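Local coordinates for putative lipoprotein (Bacteroides ovatus, PDB 3OQQ) that is of unknown function but is a putative extracellular lipoprotein, built largely of antiparallel beta strands, that binds calcium ions in the crystal, at residues D181-Y189 with L277-V287; W242-R253 with V292-R300. All blocks are in the same frame, centred on the assembly; numbering follows the deposited sequence. Where two conformers were deposited one is given.

Contact 1: D181-Y189 with L277-V287. With CA (calcium ion), chain B.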
loop_
_atom_site.group_PDB
_atom_site.type_symbol
_atom_site.label_atom_id
_atom_site.label_comp_id
_atom_site.label_asym_id
_atom_site.label_seq_id
_atom_site.Cartn_x
_atom_site.Cartn_y
_atom_site.Cartn_z
ATOM N N ASP A 181 6.784 -2.758 -4.081
ATOM C CA ASP A 181 7.495 -2.814 -5.367
ATOM C C ASP A 181 8.064 -1.476 -5.733
ATOM O O ASP A 181 7.294 -0.534 -5.892
ATOM C CB ASP A 181 6.542 -3.294 -6.491
ATOM C CG ASP A 181 5.961 -4.665 -6.241
ATOM O OD1 ASP A 181 6.596 -5.459 -5.481
ATOM O OD2 ASP A 181 4.861 -4.939 -6.752
ATOM N N VAL A 182 9.401 -1.394 -5.909
ATOM C CA VAL A 182 10.084 -0.146 -6.273
ATOM C C VAL A 182 9.833 0.181 -7.743
ATOM O O VAL A 182 10.337 -0.503 -8.635
ATOM C CB VAL A 182 11.604 -0.150 -5.974
ATOM C CG1 VAL A 182 12.204 1.240 -6.224
ATOM C CG2 VAL A 182 11.890 -0.609 -4.556
ATOM N N ARG A 183 9.138 1.280 -7.991
ATOM C CA ARG A 183 8.874 1.697 -9.346
ATOM C C ARG A 183 9.942 2.698 -9.808
ATOM O O ARG A 183 10.398 2.606 -10.938
ATOM C CB ARG A 183 7.426 2.233 -9.438
ATOM C CG ARG A 183 7.221 3.438 -10.284
ATOM C CD ARG A 183 6.112 3.280 -11.280
ATOM N NE ARG A 183 4.766 2.984 -10.769
ATOM C CZ ARG A 183 3.793 3.883 -10.628
ATOM N NH1 ARG A 183 4.031 5.180 -10.860
ATOM N NH2 ARG A 183 2.570 3.497 -10.265
ATOM N N ALA A 184 10.353 3.637 -8.953
ATOM C CA ALA A 184 11.356 4.637 -9.333
ATOM C C ALA A 184 12.006 5.258 -8.109
ATOM O O ALA A 184 11.379 5.315 -7.045
ATOM C CB ALA A 184 10.702 5.749 -10.174
ATOM N N VAL A 185 13.219 5.833 -8.308
ATOM C CA VAL A 185 13.949 6.582 -7.287
ATOM C C VAL A 185 14.473 7.858 -7.974
ATOM O O VAL A 185 15.532 7.844 -8.588
ATOM C CB VAL A 185 15.053 5.776 -6.547
ATOM C CG1 VAL A 185 15.670 6.598 -5.418
ATOM C CG2 VAL A 185 14.510 4.455 -5.999
ATOM N N GLY A 186 13.675 8.925 -7.913
ATOM C CA GLY A 186 14.011 10.210 -8.521
ATOM C C GLY A 186 14.816 11.108 -7.611
ATOM O O GLY A 186 14.602 12.308 -7.566
ATOM N N GLY A 187 15.728 10.526 -6.860
ATOM C CA GLY A 187 16.551 11.306 -5.942
ATOM C C GLY A 187 17.900 10.668 -5.818
ATOM O O GLY A 187 18.006 9.459 -6.013
ATOM N N ILE A 188 18.906 11.478 -5.438
ATOM C CA ILE A 188 20.295 11.047 -5.270
ATOM C C ILE A 188 20.480 10.392 -3.902
ATOM O O ILE A 188 21.206 9.396 -3.796
ATOM C CB ILE A 188 21.246 12.282 -5.459
ATOM C CG1 ILE A 188 21.239 12.762 -6.921
ATOM C CG2 ILE A 188 22.678 12.009 -5.002
ATOM C CD1 ILE A 188 21.339 14.285 -7.076
ATOM N N TYR A 189 19.850 10.958 -2.867
ATOM C CA TYR A 189 20.008 10.523 -1.492
ATOM C C TYR A 189 18.980 9.528 -0.905
ATOM O O TYR A 189 19.304 9.030 0.167
ATOM C CB TYR A 189 20.085 11.780 -0.607
ATOM C CG TYR A 189 21.225 12.675 -1.036
ATOM C CD1 TYR A 189 22.548 12.294 -0.830
ATOM C CD2 TYR A 189 20.988 13.837 -1.775
ATOM C CE1 TYR A 189 23.606 13.075 -1.285
ATOM C CE2 TYR A 189 22.043 14.632 -2.233
ATOM C CZ TYR A 189 23.351 14.266 -1.944
ATOM O OH TYR A 189 24.413 15.041 -2.344
ATOM N N LEU A 277 19.993 1.066 -7.136
ATOM C CA LEU A 277 19.132 0.803 -8.298
ATOM C C LEU A 277 19.488 1.640 -9.507
ATOM O O LEU A 277 19.396 1.148 -10.642
ATOM C CB LEU A 277 17.655 0.981 -7.962
ATOM C CG LEU A 277 17.117 0.161 -6.786
ATOM C CD1 LEU A 277 15.694 0.423 -6.619
ATOM C CD2 LEU A 277 17.395 -1.364 -6.967
HETATM N N MSE A 278 19.864 2.903 -9.281
HETATM C CA MSE A 278 20.311 3.767 -10.368
HETATM C C MSE A 278 21.707 3.333 -10.874
HETATM O O MSE A 278 22.386 2.528 -10.223
HETATM C CB MSE A 278 20.355 5.227 -9.910
HETATM C CG MSE A 278 21.475 5.522 -8.905
HETATM SE SE MSE A 278 21.396 7.311 -8.194
HETATM C CE MSE A 278 19.446 7.304 -7.663
ATOM N N ASP A 279 22.139 3.895 -12.018
ATOM C CA ASP A 279 23.460 3.631 -12.586
ATOM C C ASP A 279 24.378 4.804 -12.351
ATOM O O ASP A 279 25.600 4.626 -12.310
ATOM C CB ASP A 279 23.361 3.328 -14.080
ATOM C CG ASP A 279 22.806 1.949 -14.362
ATOM O OD1 ASP A 279 22.658 1.159 -13.406
ATOM O OD2 ASP A 279 22.487 1.677 -15.519
ATOM N N ASN A 280 23.791 5.998 -12.181
ATOM C CA ASN A 280 24.506 7.249 -11.931
ATOM C C ASN A 280 23.568 8.302 -11.317
ATOM O O ASN A 280 22.339 8.203 -11.421
ATOM C CB ASN A 280 25.158 7.790 -13.218
ATOM C CG ASN A 280 24.168 8.162 -14.284
ATOM O OD1 ASN A 280 23.467 9.154 -14.159
ATOM N ND2 ASN A 280 24.115 7.405 -15.371
ATOM N N ASN A 281 24.174 9.335 -10.747
ATOM C CA ASN A 281 23.525 10.440 -10.065
ATOM C C ASN A 281 22.771 11.387 -10.999
ATOM O O ASN A 281 21.891 12.102 -10.536
ATOM C CB ASN A 281 24.579 11.244 -9.312
ATOM C CG ASN A 281 25.322 10.447 -8.285
ATOM O OD1 ASN A 281 24.730 9.817 -7.400
ATOM N ND2 ASN A 281 26.637 10.443 -8.408
ATOM N N GLN A 282 23.136 11.461 -12.273
ATOM C CA GLN A 282 22.444 12.399 -13.153
ATOM C C GLN A 282 21.078 11.855 -13.575
ATOM O O GLN A 282 20.072 12.556 -13.463
ATOM C CB GLN A 282 23.304 12.712 -14.380
ATOM C CG GLN A 282 22.689 13.776 -15.284
ATOM C CD GLN A 282 23.530 13.976 -16.500
ATOM O OE1 GLN A 282 24.754 13.853 -16.454
ATOM N NE2 GLN A 282 22.898 14.281 -17.617
ATOM N N ASP A 283 21.057 10.614 -14.070
ATOM C CA ASP A 283 19.861 9.944 -14.567
ATOM C C ASP A 283 18.958 9.500 -13.472
ATOM O O ASP A 283 17.739 9.503 -13.654
ATOM C CB ASP A 283 20.265 8.711 -15.389
ATOM C CG ASP A 283 21.124 9.053 -16.572
ATOM O OD1 ASP A 283 21.145 10.232 -16.958
ATOM O OD2 ASP A 283 21.765 8.135 -17.121
HETATM N N MSE A 284 19.543 8.981 -12.379
HETATM C CA MSE A 284 18.776 8.387 -11.282
HETATM C C MSE A 284 17.996 7.157 -11.813
HETATM O O MSE A 284 18.450 6.547 -12.788
HETATM C CB MSE A 284 17.902 9.440 -10.566
HETATM C CG MSE A 284 18.767 10.472 -9.782
HETATM SE SE MSE A 284 17.786 12.076 -9.334
HETATM C CE MSE A 284 18.189 13.040 -10.860
ATOM N N PHE A 285 16.858 6.770 -11.191
ATOM C CA PHE A 285 16.206 5.509 -11.522
ATOM C C PHE A 285 14.745 5.616 -11.980
ATOM O O PHE A 285 13.855 5.872 -11.163
ATOM C CB PHE A 285 16.297 4.555 -10.291
ATOM C CG PHE A 285 15.789 3.144 -10.545
ATOM C CD1 PHE A 285 16.429 2.310 -11.460
ATOM C CD2 PHE A 285 14.694 2.648 -9.853
ATOM C CE1 PHE A 285 15.960 1.031 -11.701
ATOM C CE2 PHE A 285 14.238 1.349 -10.077
ATOM C CZ PHE A 285 14.870 0.549 -11.004
ATOM N N GLN A 286 14.499 5.255 -13.278
ATOM C CA GLN A 286 13.179 5.229 -13.932
ATOM C C GLN A 286 12.491 6.608 -13.888
ATOM O O GLN A 286 11.276 6.655 -13.736
ATOM C CB GLN A 286 12.272 4.141 -13.299
ATOM C CG GLN A 286 12.873 2.696 -13.279
ATOM C CD GLN A 286 13.204 2.163 -14.673
ATOM O OE1 GLN A 286 14.051 2.687 -15.387
ATOM N NE2 GLN A 286 12.581 1.081 -15.085
ATOM N N VAL A 287 13.256 7.724 -14.005
ATOM C CA VAL A 287 12.683 9.096 -13.942
ATOM C C VAL A 287 13.165 10.034 -15.098
ATOM O O VAL A 287 12.609 11.127 -15.304
ATOM C CB VAL A 287 12.932 9.781 -12.550
ATOM C CG1 VAL A 287 12.269 9.008 -11.420
ATOM C CG2 VAL A 287 14.425 10.024 -12.253
HETATM CA CA CA B . 12.941 13.806 -8.307
HETATM O O HOH W 1 13.765 15.877 -6.830
#
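The backbone N of V185 donates to F285 O at 2.9 Å. The return bond, F285 N to V185 O, is 3.1 Å long, and together the two bonds make V185 and F285 a single antiparallel hydrogen-bonded pair just past the end of strand 173-184. F285 CG is anti to the backbone N (chi1 -174°), which carries the ring back along the strand; CD2 lies near A184 CA, while Q286 CG and L277 CB cover opposite ring faces. L277 CD1 meets V182 CG1 tip to tip at 3.6 Å. Upstream, R183 and A184 both face V151 in a classic beta bulge. Beyond the bridge the chain turns into a calcium site: G186 O binds the ion at 2.4 Å with a water, and D146, N148, D149 and E397 complete the site. V287 CG1 lies 3.6 Å from G186 CA, and the glycine thus sits between V287 and the ion. The selenium of selenomethionine M284 rests against the G186-G187 peptide, SE to G187 N 3.6 Å. Within 277-287, N280 OD1 accepts a nearly straight bond from D283 N, an Asx motif.

Contact 2: W242-R253 with V292-R300; sequences WNWSNDTRKEPR and VREGLPMLR
A bend at chi3 (67°) turns the R293 guanidinium toward D247, while chi1 of -83° sets the W244 indole anti to its own carbonyl carbon and across L296. R293 NH2 donates to D247 OD1 at 2.9 Å, on the anti side of the carboxylate, and the two flat groups are nearly coplanar; a second bond from NH1 is weak. R253 grips the same carboxylate side-on, NE to OD2 at 2.8 Å and NH2 to OD1, and has a further carboxylate partner in D279. OD1 also accepts from T248 N, and N243 ND2 reaches OD2. The two arginines come close, R253 NH2 to R293 NH1 3.6 Å, a proximity that the shared carboxylate would be expected to offset. T248 OG1, probably hydrogen-bonded to D279, sits over one face of the R293 guanidinium and L296 CD1 over the other, while water 2 links R293 NH2 to N246 O. L296 CD2 makes a CH-pi contact with the six-membered ring of W244, 3.7 Å from its centroid, and W242 CZ3 backs the opposite face. W244 NE1 donates to P297 O at 2.9 Å, from above the carbonyl plane. Replacing W244 by an alanine would probably leave P297 O without this donor and open a gap between L296 and W242. The type II turn from R293 to L296 brings arginine and leucine to the same partner loop, so that a buried tryptophan and a D247-R253-R293 salt-bridge network join the connection between strands 234-242 and 253-263 to the approach to strand 298-307.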
loop_
_atom_site.group_PDB
_atom_site.type_symbol
_atom_site.label_atom_id
_atom_site.label_comp_id
_atom_site.label_asym_id
_atom_site.label_seq_id
_atom_site.Cartn_x
_atom_site.Cartn_y
_atom_site.Cartn_z
ATOM N N TRP A 242 23.403 -8.785 -6.226
ATOM C CA TRP A 242 22.513 -9.133 -7.323
ATOM C C TRP A 242 22.571 -8.124 -8.460
ATOM O O TRP A 242 22.998 -6.976 -8.296
ATOM C CB TRP A 242 21.063 -9.304 -6.833
ATOM C CG TRP A 242 20.401 -8.034 -6.352
ATOM C CD1 TRP A 242 20.407 -7.540 -5.076
ATOM C CD2 TRP A 242 19.617 -7.110 -7.139
ATOM N NE1 TRP A 242 19.700 -6.350 -5.028
ATOM C CE2 TRP A 242 19.185 -6.080 -6.271
ATOM C CE3 TRP A 242 19.220 -7.067 -8.493
ATOM C CZ2 TRP A 242 18.401 -5.004 -6.716
ATOM C CZ3 TRP A 242 18.454 -6.000 -8.935
ATOM C CH2 TRP A 242 18.071 -4.969 -8.058
ATOM N N ASN A 243 22.115 -8.576 -9.625
ATOM C CA ASN A 243 22.008 -7.774 -10.827
ATOM C C ASN A 243 20.816 -8.240 -11.600
ATOM O O ASN A 243 20.395 -9.392 -11.456
ATOM C CB ASN A 243 23.278 -7.860 -11.688
ATOM C CG ASN A 243 24.445 -7.057 -11.181
ATOM O OD1 ASN A 243 25.346 -7.589 -10.548
ATOM N ND2 ASN A 243 24.433 -5.749 -11.397
ATOM N N TRP A 244 20.217 -7.327 -12.381
ATOM C CA TRP A 244 19.150 -7.695 -13.302
ATOM C C TRP A 244 19.805 -8.523 -14.396
ATOM O O TRP A 244 21.013 -8.368 -14.620
ATOM C CB TRP A 244 18.498 -6.433 -13.908
ATOM C CG TRP A 244 17.436 -5.791 -13.055
ATOM C CD1 TRP A 244 16.161 -6.234 -12.856
ATOM C CD2 TRP A 244 17.556 -4.560 -12.322
ATOM N NE1 TRP A 244 15.478 -5.365 -12.033
ATOM C CE2 TRP A 244 16.302 -4.310 -11.717
ATOM C CE3 TRP A 244 18.590 -3.614 -12.162
ATOM C CZ2 TRP A 244 16.073 -3.189 -10.907
ATOM C CZ3 TRP A 244 18.352 -2.488 -11.372
ATOM C CH2 TRP A 244 17.107 -2.281 -10.764
ATOM N N SER A 245 19.054 -9.401 -15.067
ATOM C CA SER A 245 19.574 -10.102 -16.237
ATOM C C SER A 245 19.891 -9.028 -17.278
ATOM O O SER A 245 19.141 -8.061 -17.362
ATOM C CB SER A 245 18.533 -11.074 -16.795
ATOM O OG SER A 245 18.289 -12.140 -15.900
ATOM N N ASN A 246 21.019 -9.142 -17.994
ATOM C CA ASN A 246 21.463 -8.174 -19.005
ATOM C C ASN A 246 21.376 -6.729 -18.436
ATOM O O ASN A 246 20.782 -5.831 -19.041
ATOM C CB ASN A 246 20.673 -8.355 -20.330
ATOM C CG ASN A 246 20.519 -9.817 -20.729
ATOM O OD1 ASN A 246 21.499 -10.559 -20.912
ATOM N ND2 ASN A 246 19.284 -10.292 -20.760
ATOM N N ASP A 247 21.972 -6.549 -17.236
ATOM C CA ASP A 247 22.021 -5.302 -16.477
ATOM C C ASP A 247 22.908 -4.280 -17.165
ATOM O O ASP A 247 23.884 -4.638 -17.826
ATOM C CB ASP A 247 22.513 -5.542 -15.029
ATOM C CG ASP A 247 21.835 -4.651 -13.996
ATOM O OD1 ASP A 247 21.171 -3.656 -14.401
ATOM O OD2 ASP A 247 21.975 -4.935 -12.784
ATOM N N THR A 248 22.574 -2.995 -16.967
ATOM C CA THR A 248 23.251 -1.858 -17.583
ATOM C C THR A 248 24.599 -1.528 -16.890
ATOM O O THR A 248 25.342 -0.670 -17.379
ATOM C CB THR A 248 22.298 -0.667 -17.603
ATOM O OG1 THR A 248 21.785 -0.477 -16.282
ATOM C CG2 THR A 248 21.146 -0.874 -18.570
ATOM N N ARG A 249 24.926 -2.222 -15.783
ATOM C CA ARG A 249 26.187 -2.036 -15.080
ATOM C C ARG A 249 26.728 -3.390 -14.629
ATOM O O ARG A 249 25.962 -4.346 -14.488
ATOM C CB ARG A 249 26.030 -1.053 -13.898
ATOM C CG ARG A 249 25.562 -1.641 -12.551
ATOM C CD ARG A 249 25.523 -0.538 -11.505
ATOM N NE ARG A 249 25.491 -1.007 -10.116
ATOM C CZ ARG A 249 25.338 -0.189 -9.079
ATOM N NH1 ARG A 249 25.196 1.115 -9.273
ATOM N NH2 ARG A 249 25.330 -0.668 -7.839
ATOM N N LYS A 250 28.047 -3.476 -14.437
ATOM C CA LYS A 250 28.719 -4.697 -13.970
ATOM C C LYS A 250 28.772 -4.723 -12.441
ATOM O O LYS A 250 28.855 -5.807 -11.852
ATOM C CB LYS A 250 30.143 -4.809 -14.566
ATOM N N GLU A 251 28.701 -3.533 -11.795
ATOM C CA GLU A 251 28.745 -3.406 -10.336
ATOM C C GLU A 251 27.513 -4.069 -9.711
ATOM O O GLU A 251 26.397 -3.855 -10.205
ATOM C CB GLU A 251 28.846 -1.937 -9.872
ATOM C CG GLU A 251 29.961 -1.133 -10.532
ATOM C CD GLU A 251 29.511 -0.423 -11.796
ATOM O OE1 GLU A 251 29.485 -1.077 -12.864
ATOM O OE2 GLU A 251 29.132 0.768 -11.711
ATOM N N PRO A 252 27.684 -4.882 -8.637
ATOM C CA PRO A 252 26.513 -5.522 -8.029
ATOM C C PRO A 252 25.616 -4.523 -7.302
ATOM O O PRO A 252 26.046 -3.424 -6.940
ATOM C CB PRO A 252 27.121 -6.537 -7.059
ATOM C CG PRO A 252 28.432 -5.999 -6.714
ATOM C CD PRO A 252 28.926 -5.245 -7.923
ATOM N N ARG A 253 24.357 -4.927 -7.084
ATOM C CA ARG A 253 23.385 -4.101 -6.393
ATOM C C ARG A 253 23.039 -4.799 -5.096
ATOM O O ARG A 253 23.500 -5.933 -4.884
ATOM C CB ARG A 253 22.162 -3.845 -7.300
ATOM C CG ARG A 253 22.566 -3.359 -8.715
ATOM C CD ARG A 253 21.337 -3.126 -9.561
ATOM N NE ARG A 253 21.636 -2.829 -10.960
ATOM C CZ ARG A 253 21.896 -1.616 -11.442
ATOM N NH1 ARG A 253 22.019 -0.581 -10.622
ATOM N NH2 ARG A 253 22.088 -1.439 -12.742
ATOM N N VAL A 292 14.866 5.724 -19.043
ATOM C CA VAL A 292 13.956 4.767 -18.393
ATOM C C VAL A 292 14.164 3.371 -19.034
ATOM O O VAL A 292 14.225 3.254 -20.256
ATOM C CB VAL A 292 12.478 5.231 -18.456
ATOM C CG1 VAL A 292 11.550 4.234 -17.765
ATOM C CG2 VAL A 292 12.318 6.624 -17.846
ATOM N N ARG A 293 14.304 2.340 -18.203
ATOM C CA ARG A 293 14.555 0.982 -18.680
ATOM C C ARG A 293 13.212 0.289 -18.842
ATOM O O ARG A 293 12.507 0.032 -17.863
ATOM C CB ARG A 293 15.490 0.244 -17.716
ATOM C CG ARG A 293 16.809 0.997 -17.520
ATOM C CD ARG A 293 17.617 0.453 -16.353
ATOM N NE ARG A 293 18.066 -0.901 -16.658
ATOM C CZ ARG A 293 18.731 -1.682 -15.823
ATOM N NH1 ARG A 293 19.065 -1.246 -14.615
ATOM N NH2 ARG A 293 19.072 -2.906 -16.190
ATOM N N GLU A 294 12.863 0.027 -20.110
ATOM C CA GLU A 294 11.592 -0.537 -20.532
ATOM C C GLU A 294 11.405 -1.961 -20.043
ATOM O O GLU A 294 12.272 -2.793 -20.257
ATOM C CB GLU A 294 11.482 -0.479 -22.083
ATOM C CG GLU A 294 11.475 0.930 -22.634
ATOM C CD GLU A 294 10.443 1.881 -22.050
ATOM O OE1 GLU A 294 9.290 1.444 -21.832
ATOM O OE2 GLU A 294 10.780 3.071 -21.849
ATOM N N GLY A 295 10.263 -2.219 -19.405
ATOM C CA GLY A 295 9.884 -3.537 -18.891
ATOM C C GLY A 295 10.809 -4.111 -17.831
ATOM O O GLY A 295 10.856 -5.331 -17.658
ATOM N N LEU A 296 11.559 -3.250 -17.126
ATOM C CA LEU A 296 12.510 -3.663 -16.117
ATOM C C LEU A 296 11.785 -4.311 -14.924
ATOM O O LEU A 296 10.913 -3.663 -14.338
ATOM C CB LEU A 296 13.401 -2.482 -15.647
ATOM C CG LEU A 296 14.633 -2.888 -14.789
ATOM C CD1 LEU A 296 15.675 -3.651 -15.627
ATOM C CD2 LEU A 296 15.237 -1.708 -14.069
ATOM N N PRO A 297 12.094 -5.599 -14.583
ATOM C CA PRO A 297 11.461 -6.216 -13.400
ATOM C C PRO A 297 11.633 -5.315 -12.161
ATOM O O PRO A 297 12.671 -4.656 -12.004
ATOM C CB PRO A 297 12.217 -7.551 -13.244
ATOM C CG PRO A 297 12.729 -7.873 -14.669
ATOM C CD PRO A 297 13.097 -6.503 -15.203
HETATM N N MSE A 298 10.601 -5.239 -11.322
HETATM C CA MSE A 298 10.640 -4.358 -10.172
HETATM C C MSE A 298 11.252 -5.031 -8.963
HETATM O O MSE A 298 10.993 -6.205 -8.742
HETATM C CB MSE A 298 9.232 -3.860 -9.831
HETATM C CG MSE A 298 8.716 -2.837 -10.835
HETATM SE SE MSE A 298 6.975 -2.124 -10.309
HETATM C CE MSE A 298 6.439 -1.484 -12.104
ATOM N N LEU A 299 12.065 -4.295 -8.182
ATOM C CA LEU A 299 12.591 -4.829 -6.911
ATOM C C LEU A 299 11.398 -4.936 -5.949
ATOM O O LEU A 299 10.701 -3.946 -5.718
ATOM C CB LEU A 299 13.737 -3.968 -6.328
ATOM C CG LEU A 299 14.208 -4.283 -4.873
ATOM C CD1 LEU A 299 14.736 -5.738 -4.735
ATOM C CD2 LEU A 299 15.320 -3.337 -4.450
ATOM N N ARG A 300 11.121 -6.161 -5.460
ATOM C CA ARG A 300 9.964 -6.433 -4.616
ATOM C C ARG A 300 10.347 -6.953 -3.248
ATOM O O ARG A 300 11.138 -7.902 -3.154
ATOM C CB ARG A 300 9.020 -7.454 -5.332
ATOM C CG ARG A 300 8.029 -8.206 -4.389
ATOM C CD ARG A 300 6.986 -9.003 -5.153
ATOM N NE ARG A 300 5.978 -8.115 -5.746
ATOM C CZ ARG A 300 4.804 -8.517 -6.236
ATOM N NH1 ARG A 300 4.482 -9.807 -6.240
ATOM N NH2 ARG A 300 3.945 -7.633 -6.723
HETATM O O HOH W 2 18.379 -4.659 -18.121
#

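In the fold
Contacts 1 and 2 have centres about 12 Å apart, on the same side of the chain's centre, and all four segments belong to the DUF4842 region. Their segments alternate along the chain: 181-189, 242-253, 277-287, 292-300. Strands 173-184 and 298-307 are antiparallel neighbours, so 181-189 and 292-300 reach the same sheet, and a salt bridge from D181 to R300 ties them. The 242-253 connection belongs instead to the six-stranded sheet, between its strands 234-242 and 253-263. The 277-287 loop also touches this connection, with the L277 and M278 carbonyls near R253 and R249. Together the contacts join that connection to strands 173-184 and 298-307, with contact 1 holding a calcium ligand.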